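Local atomic coordinates of putative dihydrodipicolinate synthase (Thermus thermophilus, PDB entry 2PCQ), a protein that belongs to the dihydrodipicolinate synthase family and folds as an eight-stranded TIM barrel followed by helices, assembling as four copies. Residues Ser40-Gly44 against Gly237-Lys242; Asp133-Val139 against Arg160-Tyr164; Leu229-Lys235 against Arg268-Val272. All coordinates share one frame. Residue numbers count along the deposited sequence, not the author numbering.

The three contacts tie together different parts of one TIM barrel. Contact 1 joins the loop after strand 36-37 to helix 216-247. It lies at the C-terminal ends of the barrel strands, where the active site lies in TIM barrels. Contact 3 joins an earlier part of the same helix to helix 266-278. The centres of contacts 1 and 3 are 14 Å apart and they touch: L240 CD2 lies 3.8 Å from F269 CD1. Contact 2 packs two outer helices, with its centre 25 Å from that of contact 1 and 29 Å from that of contact 3. A potassium ion at A143 and V148 lies about 10 Å from the V139 side chain, near contact 2 but not bound by it.

Contact 1 (Ser40-Gly44 against Gly237-Lys242); sequences SNGEG and GVPLLK
This is a buried contact between the loop after barrel strand 36-37 and the long helix 216-247 of the helical part that follows the barrel. SNGEG at 40-44 corresponds to the Gly-Thr-Thr-Gly-Glu-type loop of relatives, at the C-terminal end of this strand. E43 has a left-handed backbone (phi 53°, psi 36°), and its CA-to-CB bond points toward the helix. Segment 237-242 is helical but kinked: the N atoms of V238 and P239 lack bonds to the turn before. G237 sits at the kink with phi 58°, a positive value that favours glycine. The next turn is regular, with L241 N bonded to G237 O at 3.1 Å and K242 N to V238 O at 3.0 Å. The nearest CA atoms are those of N41 and V238, 5.8 Å apart.

V238 (t) fits between the two loop side chains. Its CG2 lies 3.8 Å from N41 O and its CG1 3.4 Å from E43 OE2. N41 takes chi1 -85°, which brings OD1 to 3.9 Å from L241 CD2. Water 1 is 2.9 Å from N41 OD1 and makes a weak 3.2 Å hydrogen bond to G237 O. K242 is extended (m, t, t, t); its NZ forms a 2.8 Å salt bridge with E43 OE2.

E43 OE1 is hydrogen-bonded to R256 N and H46 ND1. Y100 of the second subunit packs on V238, and its OH is hydrogen-bonded to S40 O. K242 NZ is hydrogen-bonded to E43 OE2 and to the backbone O atoms of T8 and Y254, so the buried charge is balanced and solvated by protein.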
loop_
_atom_site.group_PDB
_atom_site.type_symbol
_atom_site.label_atom_id
_atom_site.label_comp_id
_atom_site.label_asym_id
_atom_site.label_seq_id
_atom_site.Cartn_x
_atom_site.Cartn_y
_atom_site.Cartn_z
ATOM N N SER A 40 7.383 18.035 -12.331
ATOM C CA SER A 40 7.699 16.624 -12.112
ATOM C C SER A 40 8.203 15.917 -13.374
ATOM O O SER A 40 8.937 14.936 -13.286
ATOM C CB SER A 40 6.489 15.875 -11.531
ATOM O OG SER A 40 5.364 15.938 -12.392
ATOM N N ASN A 41 7.819 16.412 -14.545
ATOM C CA ASN A 41 8.277 15.821 -15.802
ATOM C C ASN A 41 9.547 16.516 -16.301
ATOM O O ASN A 41 10.085 16.163 -17.353
ATOM C CB ASN A 41 7.186 15.933 -16.876
ATOM C CG ASN A 41 6.176 14.800 -16.806
ATOM O OD1 ASN A 41 6.396 13.718 -17.360
ATOM N ND2 ASN A 41 5.063 15.040 -16.116
ATOM N N GLY A 42 10.028 17.494 -15.535
ATOM C CA GLY A 42 11.212 18.243 -15.930
ATOM C C GLY A 42 12.570 17.780 -15.422
ATOM O O GLY A 42 13.573 18.444 -15.674
ATOM N N GLU A 43 12.608 16.654 -14.711
ATOM C CA GLU A 43 13.850 16.097 -14.176
ATOM C C GLU A 43 14.679 17.066 -13.340
ATOM O O GLU A 43 15.910 17.028 -13.363
ATOM C CB GLU A 43 14.713 15.528 -15.312
ATOM C CG GLU A 43 14.114 14.279 -15.951
ATOM C CD GLU A 43 14.970 13.708 -17.071
ATOM O OE1 GLU A 43 15.982 13.037 -16.776
ATOM O OE2 GLU A 43 14.627 13.935 -18.249
ATOM N N GLY A 44 14.001 17.927 -12.591
ATOM C CA GLY A 44 14.711 18.867 -11.749
ATOM C C GLY A 44 15.611 18.157 -10.748
ATOM O O GLY A 44 16.727 18.603 -10.500
ATOM N N GLY A 237 5.705 7.982 -18.753
ATOM C CA GLY A 237 6.529 8.942 -18.036
ATOM C C GLY A 237 7.450 9.802 -18.888
ATOM O O GLY A 237 7.172 10.062 -20.058
ATOM N N VAL A 238 8.557 10.241 -18.296
ATOM C CA VAL A 238 9.509 11.100 -18.991
ATOM C C VAL A 238 10.106 10.519 -20.275
ATOM O O VAL A 238 10.220 11.227 -21.275
ATOM C CB VAL A 238 10.654 11.535 -18.042
ATOM C CG1 VAL A 238 11.709 12.327 -18.813
ATOM C CG2 VAL A 238 10.087 12.403 -16.927
ATOM N N PRO A 239 10.501 9.234 -20.268
ATOM C CA PRO A 239 11.069 8.678 -21.501
ATOM C C PRO A 239 10.097 8.763 -22.681
ATOM O O PRO A 239 10.500 9.078 -23.800
ATOM C CB PRO A 239 11.387 7.233 -21.118
ATOM C CG PRO A 239 11.714 7.343 -19.657
ATOM C CD PRO A 239 10.625 8.275 -19.155
ATOM N N LEU A 240 8.821 8.480 -22.435
ATOM C CA LEU A 240 7.829 8.536 -23.507
ATOM C C LEU A 240 7.588 9.972 -23.953
ATOM O O LEU A 240 7.457 10.241 -25.146
ATOM C CB LEU A 240 6.505 7.899 -23.065
ATOM C CG LEU A 240 5.403 7.848 -24.135
ATOM C CD1 LEU A 240 5.932 7.146 -25.380
ATOM C CD2 LEU A 240 4.170 7.125 -23.592
ATOM N N LEU A 241 7.537 10.893 -22.995
ATOM C CA LEU A 241 7.321 12.304 -23.304
ATOM C C LEU A 241 8.426 12.850 -24.203
ATOM O O LEU A 241 8.154 13.494 -25.215
ATOM C CB LEU A 241 7.267 13.130 -22.012
ATOM C CG LEU A 241 7.190 14.649 -22.196
ATOM C CD1 LEU A 241 5.947 14.999 -23.006
ATOM C CD2 LEU A 241 7.168 15.339 -20.836
ATOM N N LYS A 242 9.675 12.595 -23.832
ATOM C CA LYS A 242 10.798 13.081 -24.619
ATOM C C LYS A 242 10.874 12.427 -25.993
ATOM O O LYS A 242 11.156 13.096 -26.986
ATOM C CB LYS A 242 12.109 12.881 -23.855
ATOM C CG LYS A 242 12.306 13.893 -22.729
ATOM C CD LYS A 242 13.706 13.812 -22.135
ATOM C CE LYS A 242 13.986 15.014 -21.252
ATOM N NZ LYS A 242 15.372 14.995 -20.708
HETATM O O HOH W 1 4.860 12.068 -19.230
#

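Contact 2 (Asp133-Val139 against Arg160-Tyr164); sequences DLPLEAV and RIAFY
L136, R160 and F163 carry most of this packing between two neighbouring outer helices of the TIM barrel. Helix 136-142 comes after strand 121-125 and the short helix 127-130; helix 158-167 follows strand 148-153. Residues 133-135 are loop, with L134 at phi -134° and psi 86°. P135 is the N-cap, and its O accepts from V139 N at 3.1 Å. Segment 160-164 is regular helix, with Y164 N bonded to R160 O at 3.0 Å. The nearest CA atoms belong to L136 and R160, 7.3 Å apart.

L136 (m, t) buries the most surface and points toward the second helix. Its CB sits over the face of the F163 ring, 4.1 Å from the centroid and 14° off the normal, a CH-pi contact. Its CD2 reaches F163 CD2 at 3.9 Å and Y164 CE1 at 3.6 Å, and covers one face of the R160 guanidinium, 3.9 Å from CZ. F227 of the third subunit packs on F163. V139 (t) adds CG1 to Y164 CE1 at 3.9 Å.

R160 (m, t, p, chi4 92°) forks onto one carbonyl. Its NH2 and NH1 donate to L134 O at 2.9 and 3.0 Å, so the oxygen lies at the guanidinium edge. R160 NE forms a salt bridge with D153 at the end of strand 148-153, and Y164 OH is also hydrogen-bonded to D153. R160 thus links both helices to that strand. D133 OD1 makes only a long, out-of-plane salt bridge to R160 NH1 (3.8 Å). Water 2 closes that gap, donating to D133 OD1 at 3.1 Å and accepting from R160 NH1 at 3.0 Å.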
loop_
_atom_site.group_PDB
_atom_site.type_symbol
_atom_site.label_atom_id
_atom_site.label_comp_id
_atom_site.label_asym_id
_atom_site.label_seq_id
_atom_site.Cartn_x
_atom_site.Cartn_y
_atom_site.Cartn_z
ATOM N N ASP A 133 2.645 11.833 1.172
ATOM C CA ASP A 133 1.350 12.484 1.167
ATOM C C ASP A 133 1.428 13.957 1.566
ATOM O O ASP A 133 2.424 14.417 2.120
ATOM C CB ASP A 133 0.411 11.723 2.111
ATOM C CG ASP A 133 -1.022 12.213 2.038
ATOM O OD1 ASP A 133 -1.497 12.496 0.920
ATOM O OD2 ASP A 133 -1.677 12.299 3.099
ATOM N N LEU A 134 0.379 14.697 1.226
ATOM C CA LEU A 134 0.241 16.106 1.576
ATOM C C LEU A 134 -1.200 16.139 2.069
ATOM O O LEU A 134 -2.130 16.401 1.304
ATOM C CB LEU A 134 0.414 17.016 0.356
ATOM C CG LEU A 134 0.267 18.523 0.635
ATOM C CD1 LEU A 134 1.171 18.941 1.778
ATOM C CD2 LEU A 134 0.609 19.315 -0.611
ATOM N N PRO A 135 -1.401 15.825 3.359
ATOM C CA PRO A 135 -2.717 15.791 3.999
ATOM C C PRO A 135 -3.588 16.989 3.681
ATOM O O PRO A 135 -3.105 18.116 3.608
ATOM C CB PRO A 135 -2.376 15.706 5.484
ATOM C CG PRO A 135 -1.088 14.938 5.484
ATOM C CD PRO A 135 -0.334 15.584 4.349
ATOM N N LEU A 136 -4.878 16.739 3.483
ATOM C CA LEU A 136 -5.815 17.814 3.201
ATOM C C LEU A 136 -5.848 18.759 4.405
ATOM O O LEU A 136 -6.084 19.959 4.255
ATOM C CB LEU A 136 -7.211 17.243 2.910
ATOM C CG LEU A 136 -7.300 16.429 1.609
ATOM C CD1 LEU A 136 -8.671 15.774 1.473
ATOM C CD2 LEU A 136 -7.012 17.341 0.426
ATOM N N GLU A 137 -5.596 18.220 5.596
ATOM C CA GLU A 137 -5.575 19.042 6.805
ATOM C C GLU A 137 -4.479 20.094 6.671
ATOM O O GLU A 137 -4.667 21.247 7.046
ATOM C CB GLU A 137 -5.286 18.198 8.053
ATOM C CG GLU A 137 -6.398 17.256 8.502
ATOM C CD GLU A 137 -6.651 16.115 7.525
ATOM O OE1 GLU A 137 -5.691 15.664 6.859
ATOM O OE2 GLU A 137 -7.812 15.659 7.438
ATOM N N ALA A 138 -3.326 19.685 6.144
ATOM C CA ALA A 138 -2.205 20.598 5.961
ATOM C C ALA A 138 -2.534 21.631 4.889
ATOM O O ALA A 138 -2.217 22.810 5.034
ATOM C CB ALA A 138 -0.951 19.822 5.576
ATOM N N VAL A 139 -3.171 21.187 3.809
ATOM C CA VAL A 139 -3.542 22.105 2.736
ATOM C C VAL A 139 -4.484 23.181 3.274
ATOM O O VAL A 139 -4.346 24.356 2.944
ATOM C CB VAL A 139 -4.243 21.366 1.567
ATOM C CG1 VAL A 139 -4.674 22.371 0.499
ATOM C CG2 VAL A 139 -3.300 20.325 0.958
ATOM N N ARG A 160 -9.842 14.773 -3.508
ATOM C CA ARG A 160 -9.061 15.910 -3.028
ATOM C C ARG A 160 -9.510 17.179 -3.746
ATOM O O ARG A 160 -9.686 18.225 -3.122
ATOM C CB ARG A 160 -7.564 15.670 -3.260
ATOM C CG ARG A 160 -6.973 14.542 -2.404
ATOM C CD ARG A 160 -5.507 14.279 -2.755
ATOM N NE ARG A 160 -4.664 15.456 -2.547
ATOM C CZ ARG A 160 -4.003 15.726 -1.423
ATOM N NH1 ARG A 160 -4.073 14.900 -0.388
ATOM N NH2 ARG A 160 -3.278 16.834 -1.329
ATOM N N ILE A 161 -9.708 17.081 -5.058
ATOM C CA ILE A 161 -10.148 18.229 -5.853
ATOM C C ILE A 161 -11.512 18.702 -5.348
ATOM O O ILE A 161 -11.746 19.905 -5.195
ATOM C CB ILE A 161 -10.279 17.862 -7.353
ATOM C CG1 ILE A 161 -8.949 17.312 -7.887
ATOM C CG2 ILE A 161 -10.724 19.082 -8.149
ATOM C CD1 ILE A 161 -7.823 18.311 -7.931
ATOM N N ALA A 162 -12.406 17.750 -5.090
ATOM C CA ALA A 162 -13.746 18.066 -4.598
ATOM C C ALA A 162 -13.655 18.771 -3.248
ATOM O O ALA A 162 -14.440 19.678 -2.953
ATOM C CB ALA A 162 -14.578 16.786 -4.472
ATOM N N PHE A 163 -12.694 18.346 -2.432
ATOM C CA PHE A 163 -12.478 18.942 -1.119
ATOM C C PHE A 163 -12.088 20.414 -1.267
ATOM O O PHE A 163 -12.674 21.281 -0.627
ATOM C CB PHE A 163 -11.370 18.196 -0.369
ATOM C CG PHE A 163 -10.977 18.842 0.931
ATOM C CD1 PHE A 163 -11.632 18.517 2.115
ATOM C CD2 PHE A 163 -9.960 19.789 0.970
ATOM C CE1 PHE A 163 -11.275 19.128 3.323
ATOM C CE2 PHE A 163 -9.597 20.406 2.166
ATOM C CZ PHE A 163 -10.256 20.076 3.346
ATOM N N TYR A 164 -11.098 20.697 -2.108
ATOM C CA TYR A 164 -10.662 22.079 -2.300
ATOM C C TYR A 164 -11.847 22.936 -2.729
ATOM O O TYR A 164 -12.031 24.055 -2.243
ATOM C CB TYR A 164 -9.583 22.185 -3.385
ATOM C CG TYR A 164 -8.415 21.228 -3.265
ATOM C CD1 TYR A 164 -7.835 20.940 -2.029
ATOM C CD2 TYR A 164 -7.873 20.633 -4.401
ATOM C CE1 TYR A 164 -6.741 20.077 -1.930
ATOM C CE2 TYR A 164 -6.781 19.775 -4.314
ATOM C CZ TYR A 164 -6.223 19.499 -3.080
ATOM O OH TYR A 164 -5.150 18.637 -3.006
HETATM O O HOH W 2 -4.428 11.967 0.062
#

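Contact 3 (Leu229-Lys235 against Arg268-Val272); sequences LGDLLAK and RFLPV
Helix 216-247 and helix 266-278 pack nearly antiparallel here. The axes of segments 229-235 and 268-272 run at 150° (signed crossing angle -150°), 10.3 Å apart at closest approach. The nearest CA pairs are L229 with V272, 6.4 Å, and L232 with F269, 6.7 Å. Segment 268-272 is kinked at P271, whose N cannot bond to the previous turn.

Each helix puts a bump into the other. L232 (m, t) fills the hollow made by R268, F269 and V272. Its CB meets the F269 ring edge, 3.7 Å from CD1, and its CD1 is 3.8 Å from V272 CG2. Its CD2 lies over one face of the R268 guanidinium, 3.4 Å from NH2. In return, F269 (t) enters the hollow between L229, L232 and L233. Its CZ lies 3.5 Å from L229 CD1 and 4.2 Å from L233 CD1. V272 (t) fits beside L229, with CG1 4.2 Å from L229 CB.

At the solvent-exposed edge, K235 NZ sits 4.3 Å from R268 NH2, like charges, but pairs with D231 OD2 at 3.2 Å. Water 3 accepts from R268 NH1 at 3.3 Å and weakly from K235 NZ at 3.4 Å. The result is an antiparallel helix pair in the helical extension that follows the TIM barrel in this family.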
loop_
_atom_site.group_PDB
_atom_site.type_symbol
_atom_site.label_atom_id
_atom_site.label_comp_id
_atom_site.label_asym_id
_atom_site.label_seq_id
_atom_site.Cartn_x
_atom_site.Cartn_y
_atom_site.Cartn_z
ATOM N N LEU A 229 -4.243 9.382 -25.175
ATOM C CA LEU A 229 -2.996 10.139 -25.171
ATOM C C LEU A 229 -2.526 10.379 -23.737
ATOM O O LEU A 229 -1.374 10.117 -23.399
ATOM C CB LEU A 229 -3.186 11.494 -25.868
ATOM C CG LEU A 229 -1.962 12.422 -25.874
ATOM C CD1 LEU A 229 -1.001 11.974 -26.965
ATOM C CD2 LEU A 229 -2.387 13.871 -26.106
ATOM N N GLY A 230 -3.426 10.881 -22.898
ATOM C CA GLY A 230 -3.072 11.157 -21.517
ATOM C C GLY A 230 -2.791 9.915 -20.692
ATOM O O GLY A 230 -1.899 9.921 -19.844
ATOM N N ASP A 231 -3.551 8.853 -20.945
ATOM C CA ASP A 231 -3.402 7.588 -20.226
ATOM C C ASP A 231 -2.068 6.921 -20.526
ATOM O O ASP A 231 -1.358 6.507 -19.613
ATOM C CB ASP A 231 -4.540 6.633 -20.598
ATOM C CG ASP A 231 -4.393 5.262 -19.949
ATOM O OD1 ASP A 231 -4.516 5.166 -18.710
ATOM O OD2 ASP A 231 -4.149 4.278 -20.680
ATOM N N LEU A 232 -1.732 6.808 -21.809
ATOM C CA LEU A 232 -0.473 6.184 -22.201
ATOM C C LEU A 232 0.733 7.008 -21.778
ATOM O O LEU A 232 1.736 6.460 -21.334
ATOM C CB LEU A 232 -0.431 5.956 -23.713
ATOM C CG LEU A 232 -1.255 4.769 -24.210
ATOM C CD1 LEU A 232 -1.260 4.749 -25.726
ATOM C CD2 LEU A 232 -0.672 3.469 -23.649
ATOM N N LEU A 233 0.636 8.326 -21.913
ATOM C CA LEU A 233 1.742 9.191 -21.534
ATOM C C LEU A 233 2.048 9.055 -20.043
ATOM O O LEU A 233 3.211 9.059 -19.639
ATOM C CB LEU A 233 1.417 10.649 -21.875
ATOM C CG LEU A 233 2.579 11.646 -21.804
ATOM C CD1 LEU A 233 3.711 11.187 -22.724
ATOM C CD2 LEU A 233 2.091 13.036 -22.204
ATOM N N ALA A 234 1.004 8.929 -19.229
ATOM C CA ALA A 234 1.185 8.782 -17.788
ATOM C C ALA A 234 1.935 7.487 -17.493
ATOM O O ALA A 234 2.747 7.430 -16.572
ATOM C CB ALA A 234 -0.166 8.776 -17.081
ATOM N N LYS A 235 1.661 6.452 -18.278
ATOM C CA LYS A 235 2.327 5.167 -18.093
ATOM C C LYS A 235 3.767 5.216 -18.594
ATOM O O LYS A 235 4.649 4.583 -18.019
ATOM C CB LYS A 235 1.567 4.059 -18.834
ATOM C CG LYS A 235 0.194 3.755 -18.258
ATOM C CD LYS A 235 -0.583 2.792 -19.149
ATOM C CE LYS A 235 -1.947 2.468 -18.557
ATOM N NZ LYS A 235 -2.779 1.678 -19.499
ATOM N N ARG A 268 2.876 1.461 -28.995
ATOM C CA ARG A 268 1.462 1.693 -28.723
ATOM C C ARG A 268 1.126 3.179 -28.815
ATOM O O ARG A 268 0.036 3.553 -29.236
ATOM C CB ARG A 268 1.097 1.190 -27.324
ATOM C CG ARG A 268 1.117 -0.320 -27.165
ATOM C CD ARG A 268 0.958 -0.709 -25.701
ATOM N NE ARG A 268 -0.284 -0.202 -25.125
ATOM C CZ ARG A 268 -0.593 -0.279 -23.834
ATOM N NH1 ARG A 268 0.255 -0.841 -22.982
ATOM N NH2 ARG A 268 -1.748 0.202 -23.393
ATOM N N PHE A 269 2.073 4.022 -28.423
ATOM C CA PHE A 269 1.855 5.463 -28.434
ATOM C C PHE A 269 1.897 6.098 -29.821
ATOM O O PHE A 269 1.103 6.988 -30.117
ATOM C CB PHE A 269 2.895 6.149 -27.546
ATOM C CG PHE A 269 2.535 7.554 -27.166
ATOM C CD1 PHE A 269 1.506 7.800 -26.262
ATOM C CD2 PHE A 269 3.237 8.631 -27.693
ATOM C CE1 PHE A 269 1.183 9.101 -25.886
ATOM C CE2 PHE A 269 2.923 9.934 -27.324
ATOM C CZ PHE A 269 1.893 10.170 -26.415
ATOM N N LEU A 270 2.826 5.648 -30.660
ATOM C CA LEU A 270 2.991 6.198 -32.006
ATOM C C LEU A 270 1.676 6.425 -32.755
ATOM O O LEU A 270 1.376 7.551 -33.149
ATOM C CB LEU A 270 3.927 5.301 -32.831
ATOM C CG LEU A 270 4.212 5.693 -34.289
ATOM C CD1 LEU A 270 4.807 7.093 -34.358
ATOM C CD2 LEU A 270 5.168 4.676 -34.906
ATOM N N PRO A 271 0.872 5.369 -32.953
ATOM C CA PRO A 271 -0.394 5.558 -33.669
ATOM C C PRO A 271 -1.359 6.524 -32.983
ATOM O O PRO A 271 -2.134 7.212 -33.648
ATOM C CB PRO A 271 -0.953 4.137 -33.773
ATOM C CG PRO A 271 -0.376 3.452 -32.575
ATOM C CD PRO A 271 1.045 3.958 -32.563
ATOM N N VAL A 272 -1.317 6.573 -31.655
ATOM C CA VAL A 272 -2.190 7.478 -30.921
ATOM C C VAL A 272 -1.784 8.917 -31.230
ATOM O O VAL A 272 -2.629 9.757 -31.538
ATOM C CB VAL A 272 -2.105 7.237 -29.392
ATOM C CG1 VAL A 272 -2.864 8.329 -28.649
ATOM C CG2 VAL A 272 -2.699 5.875 -29.047
HETATM O O HOH W 3 -0.986 -1.140 -19.944
#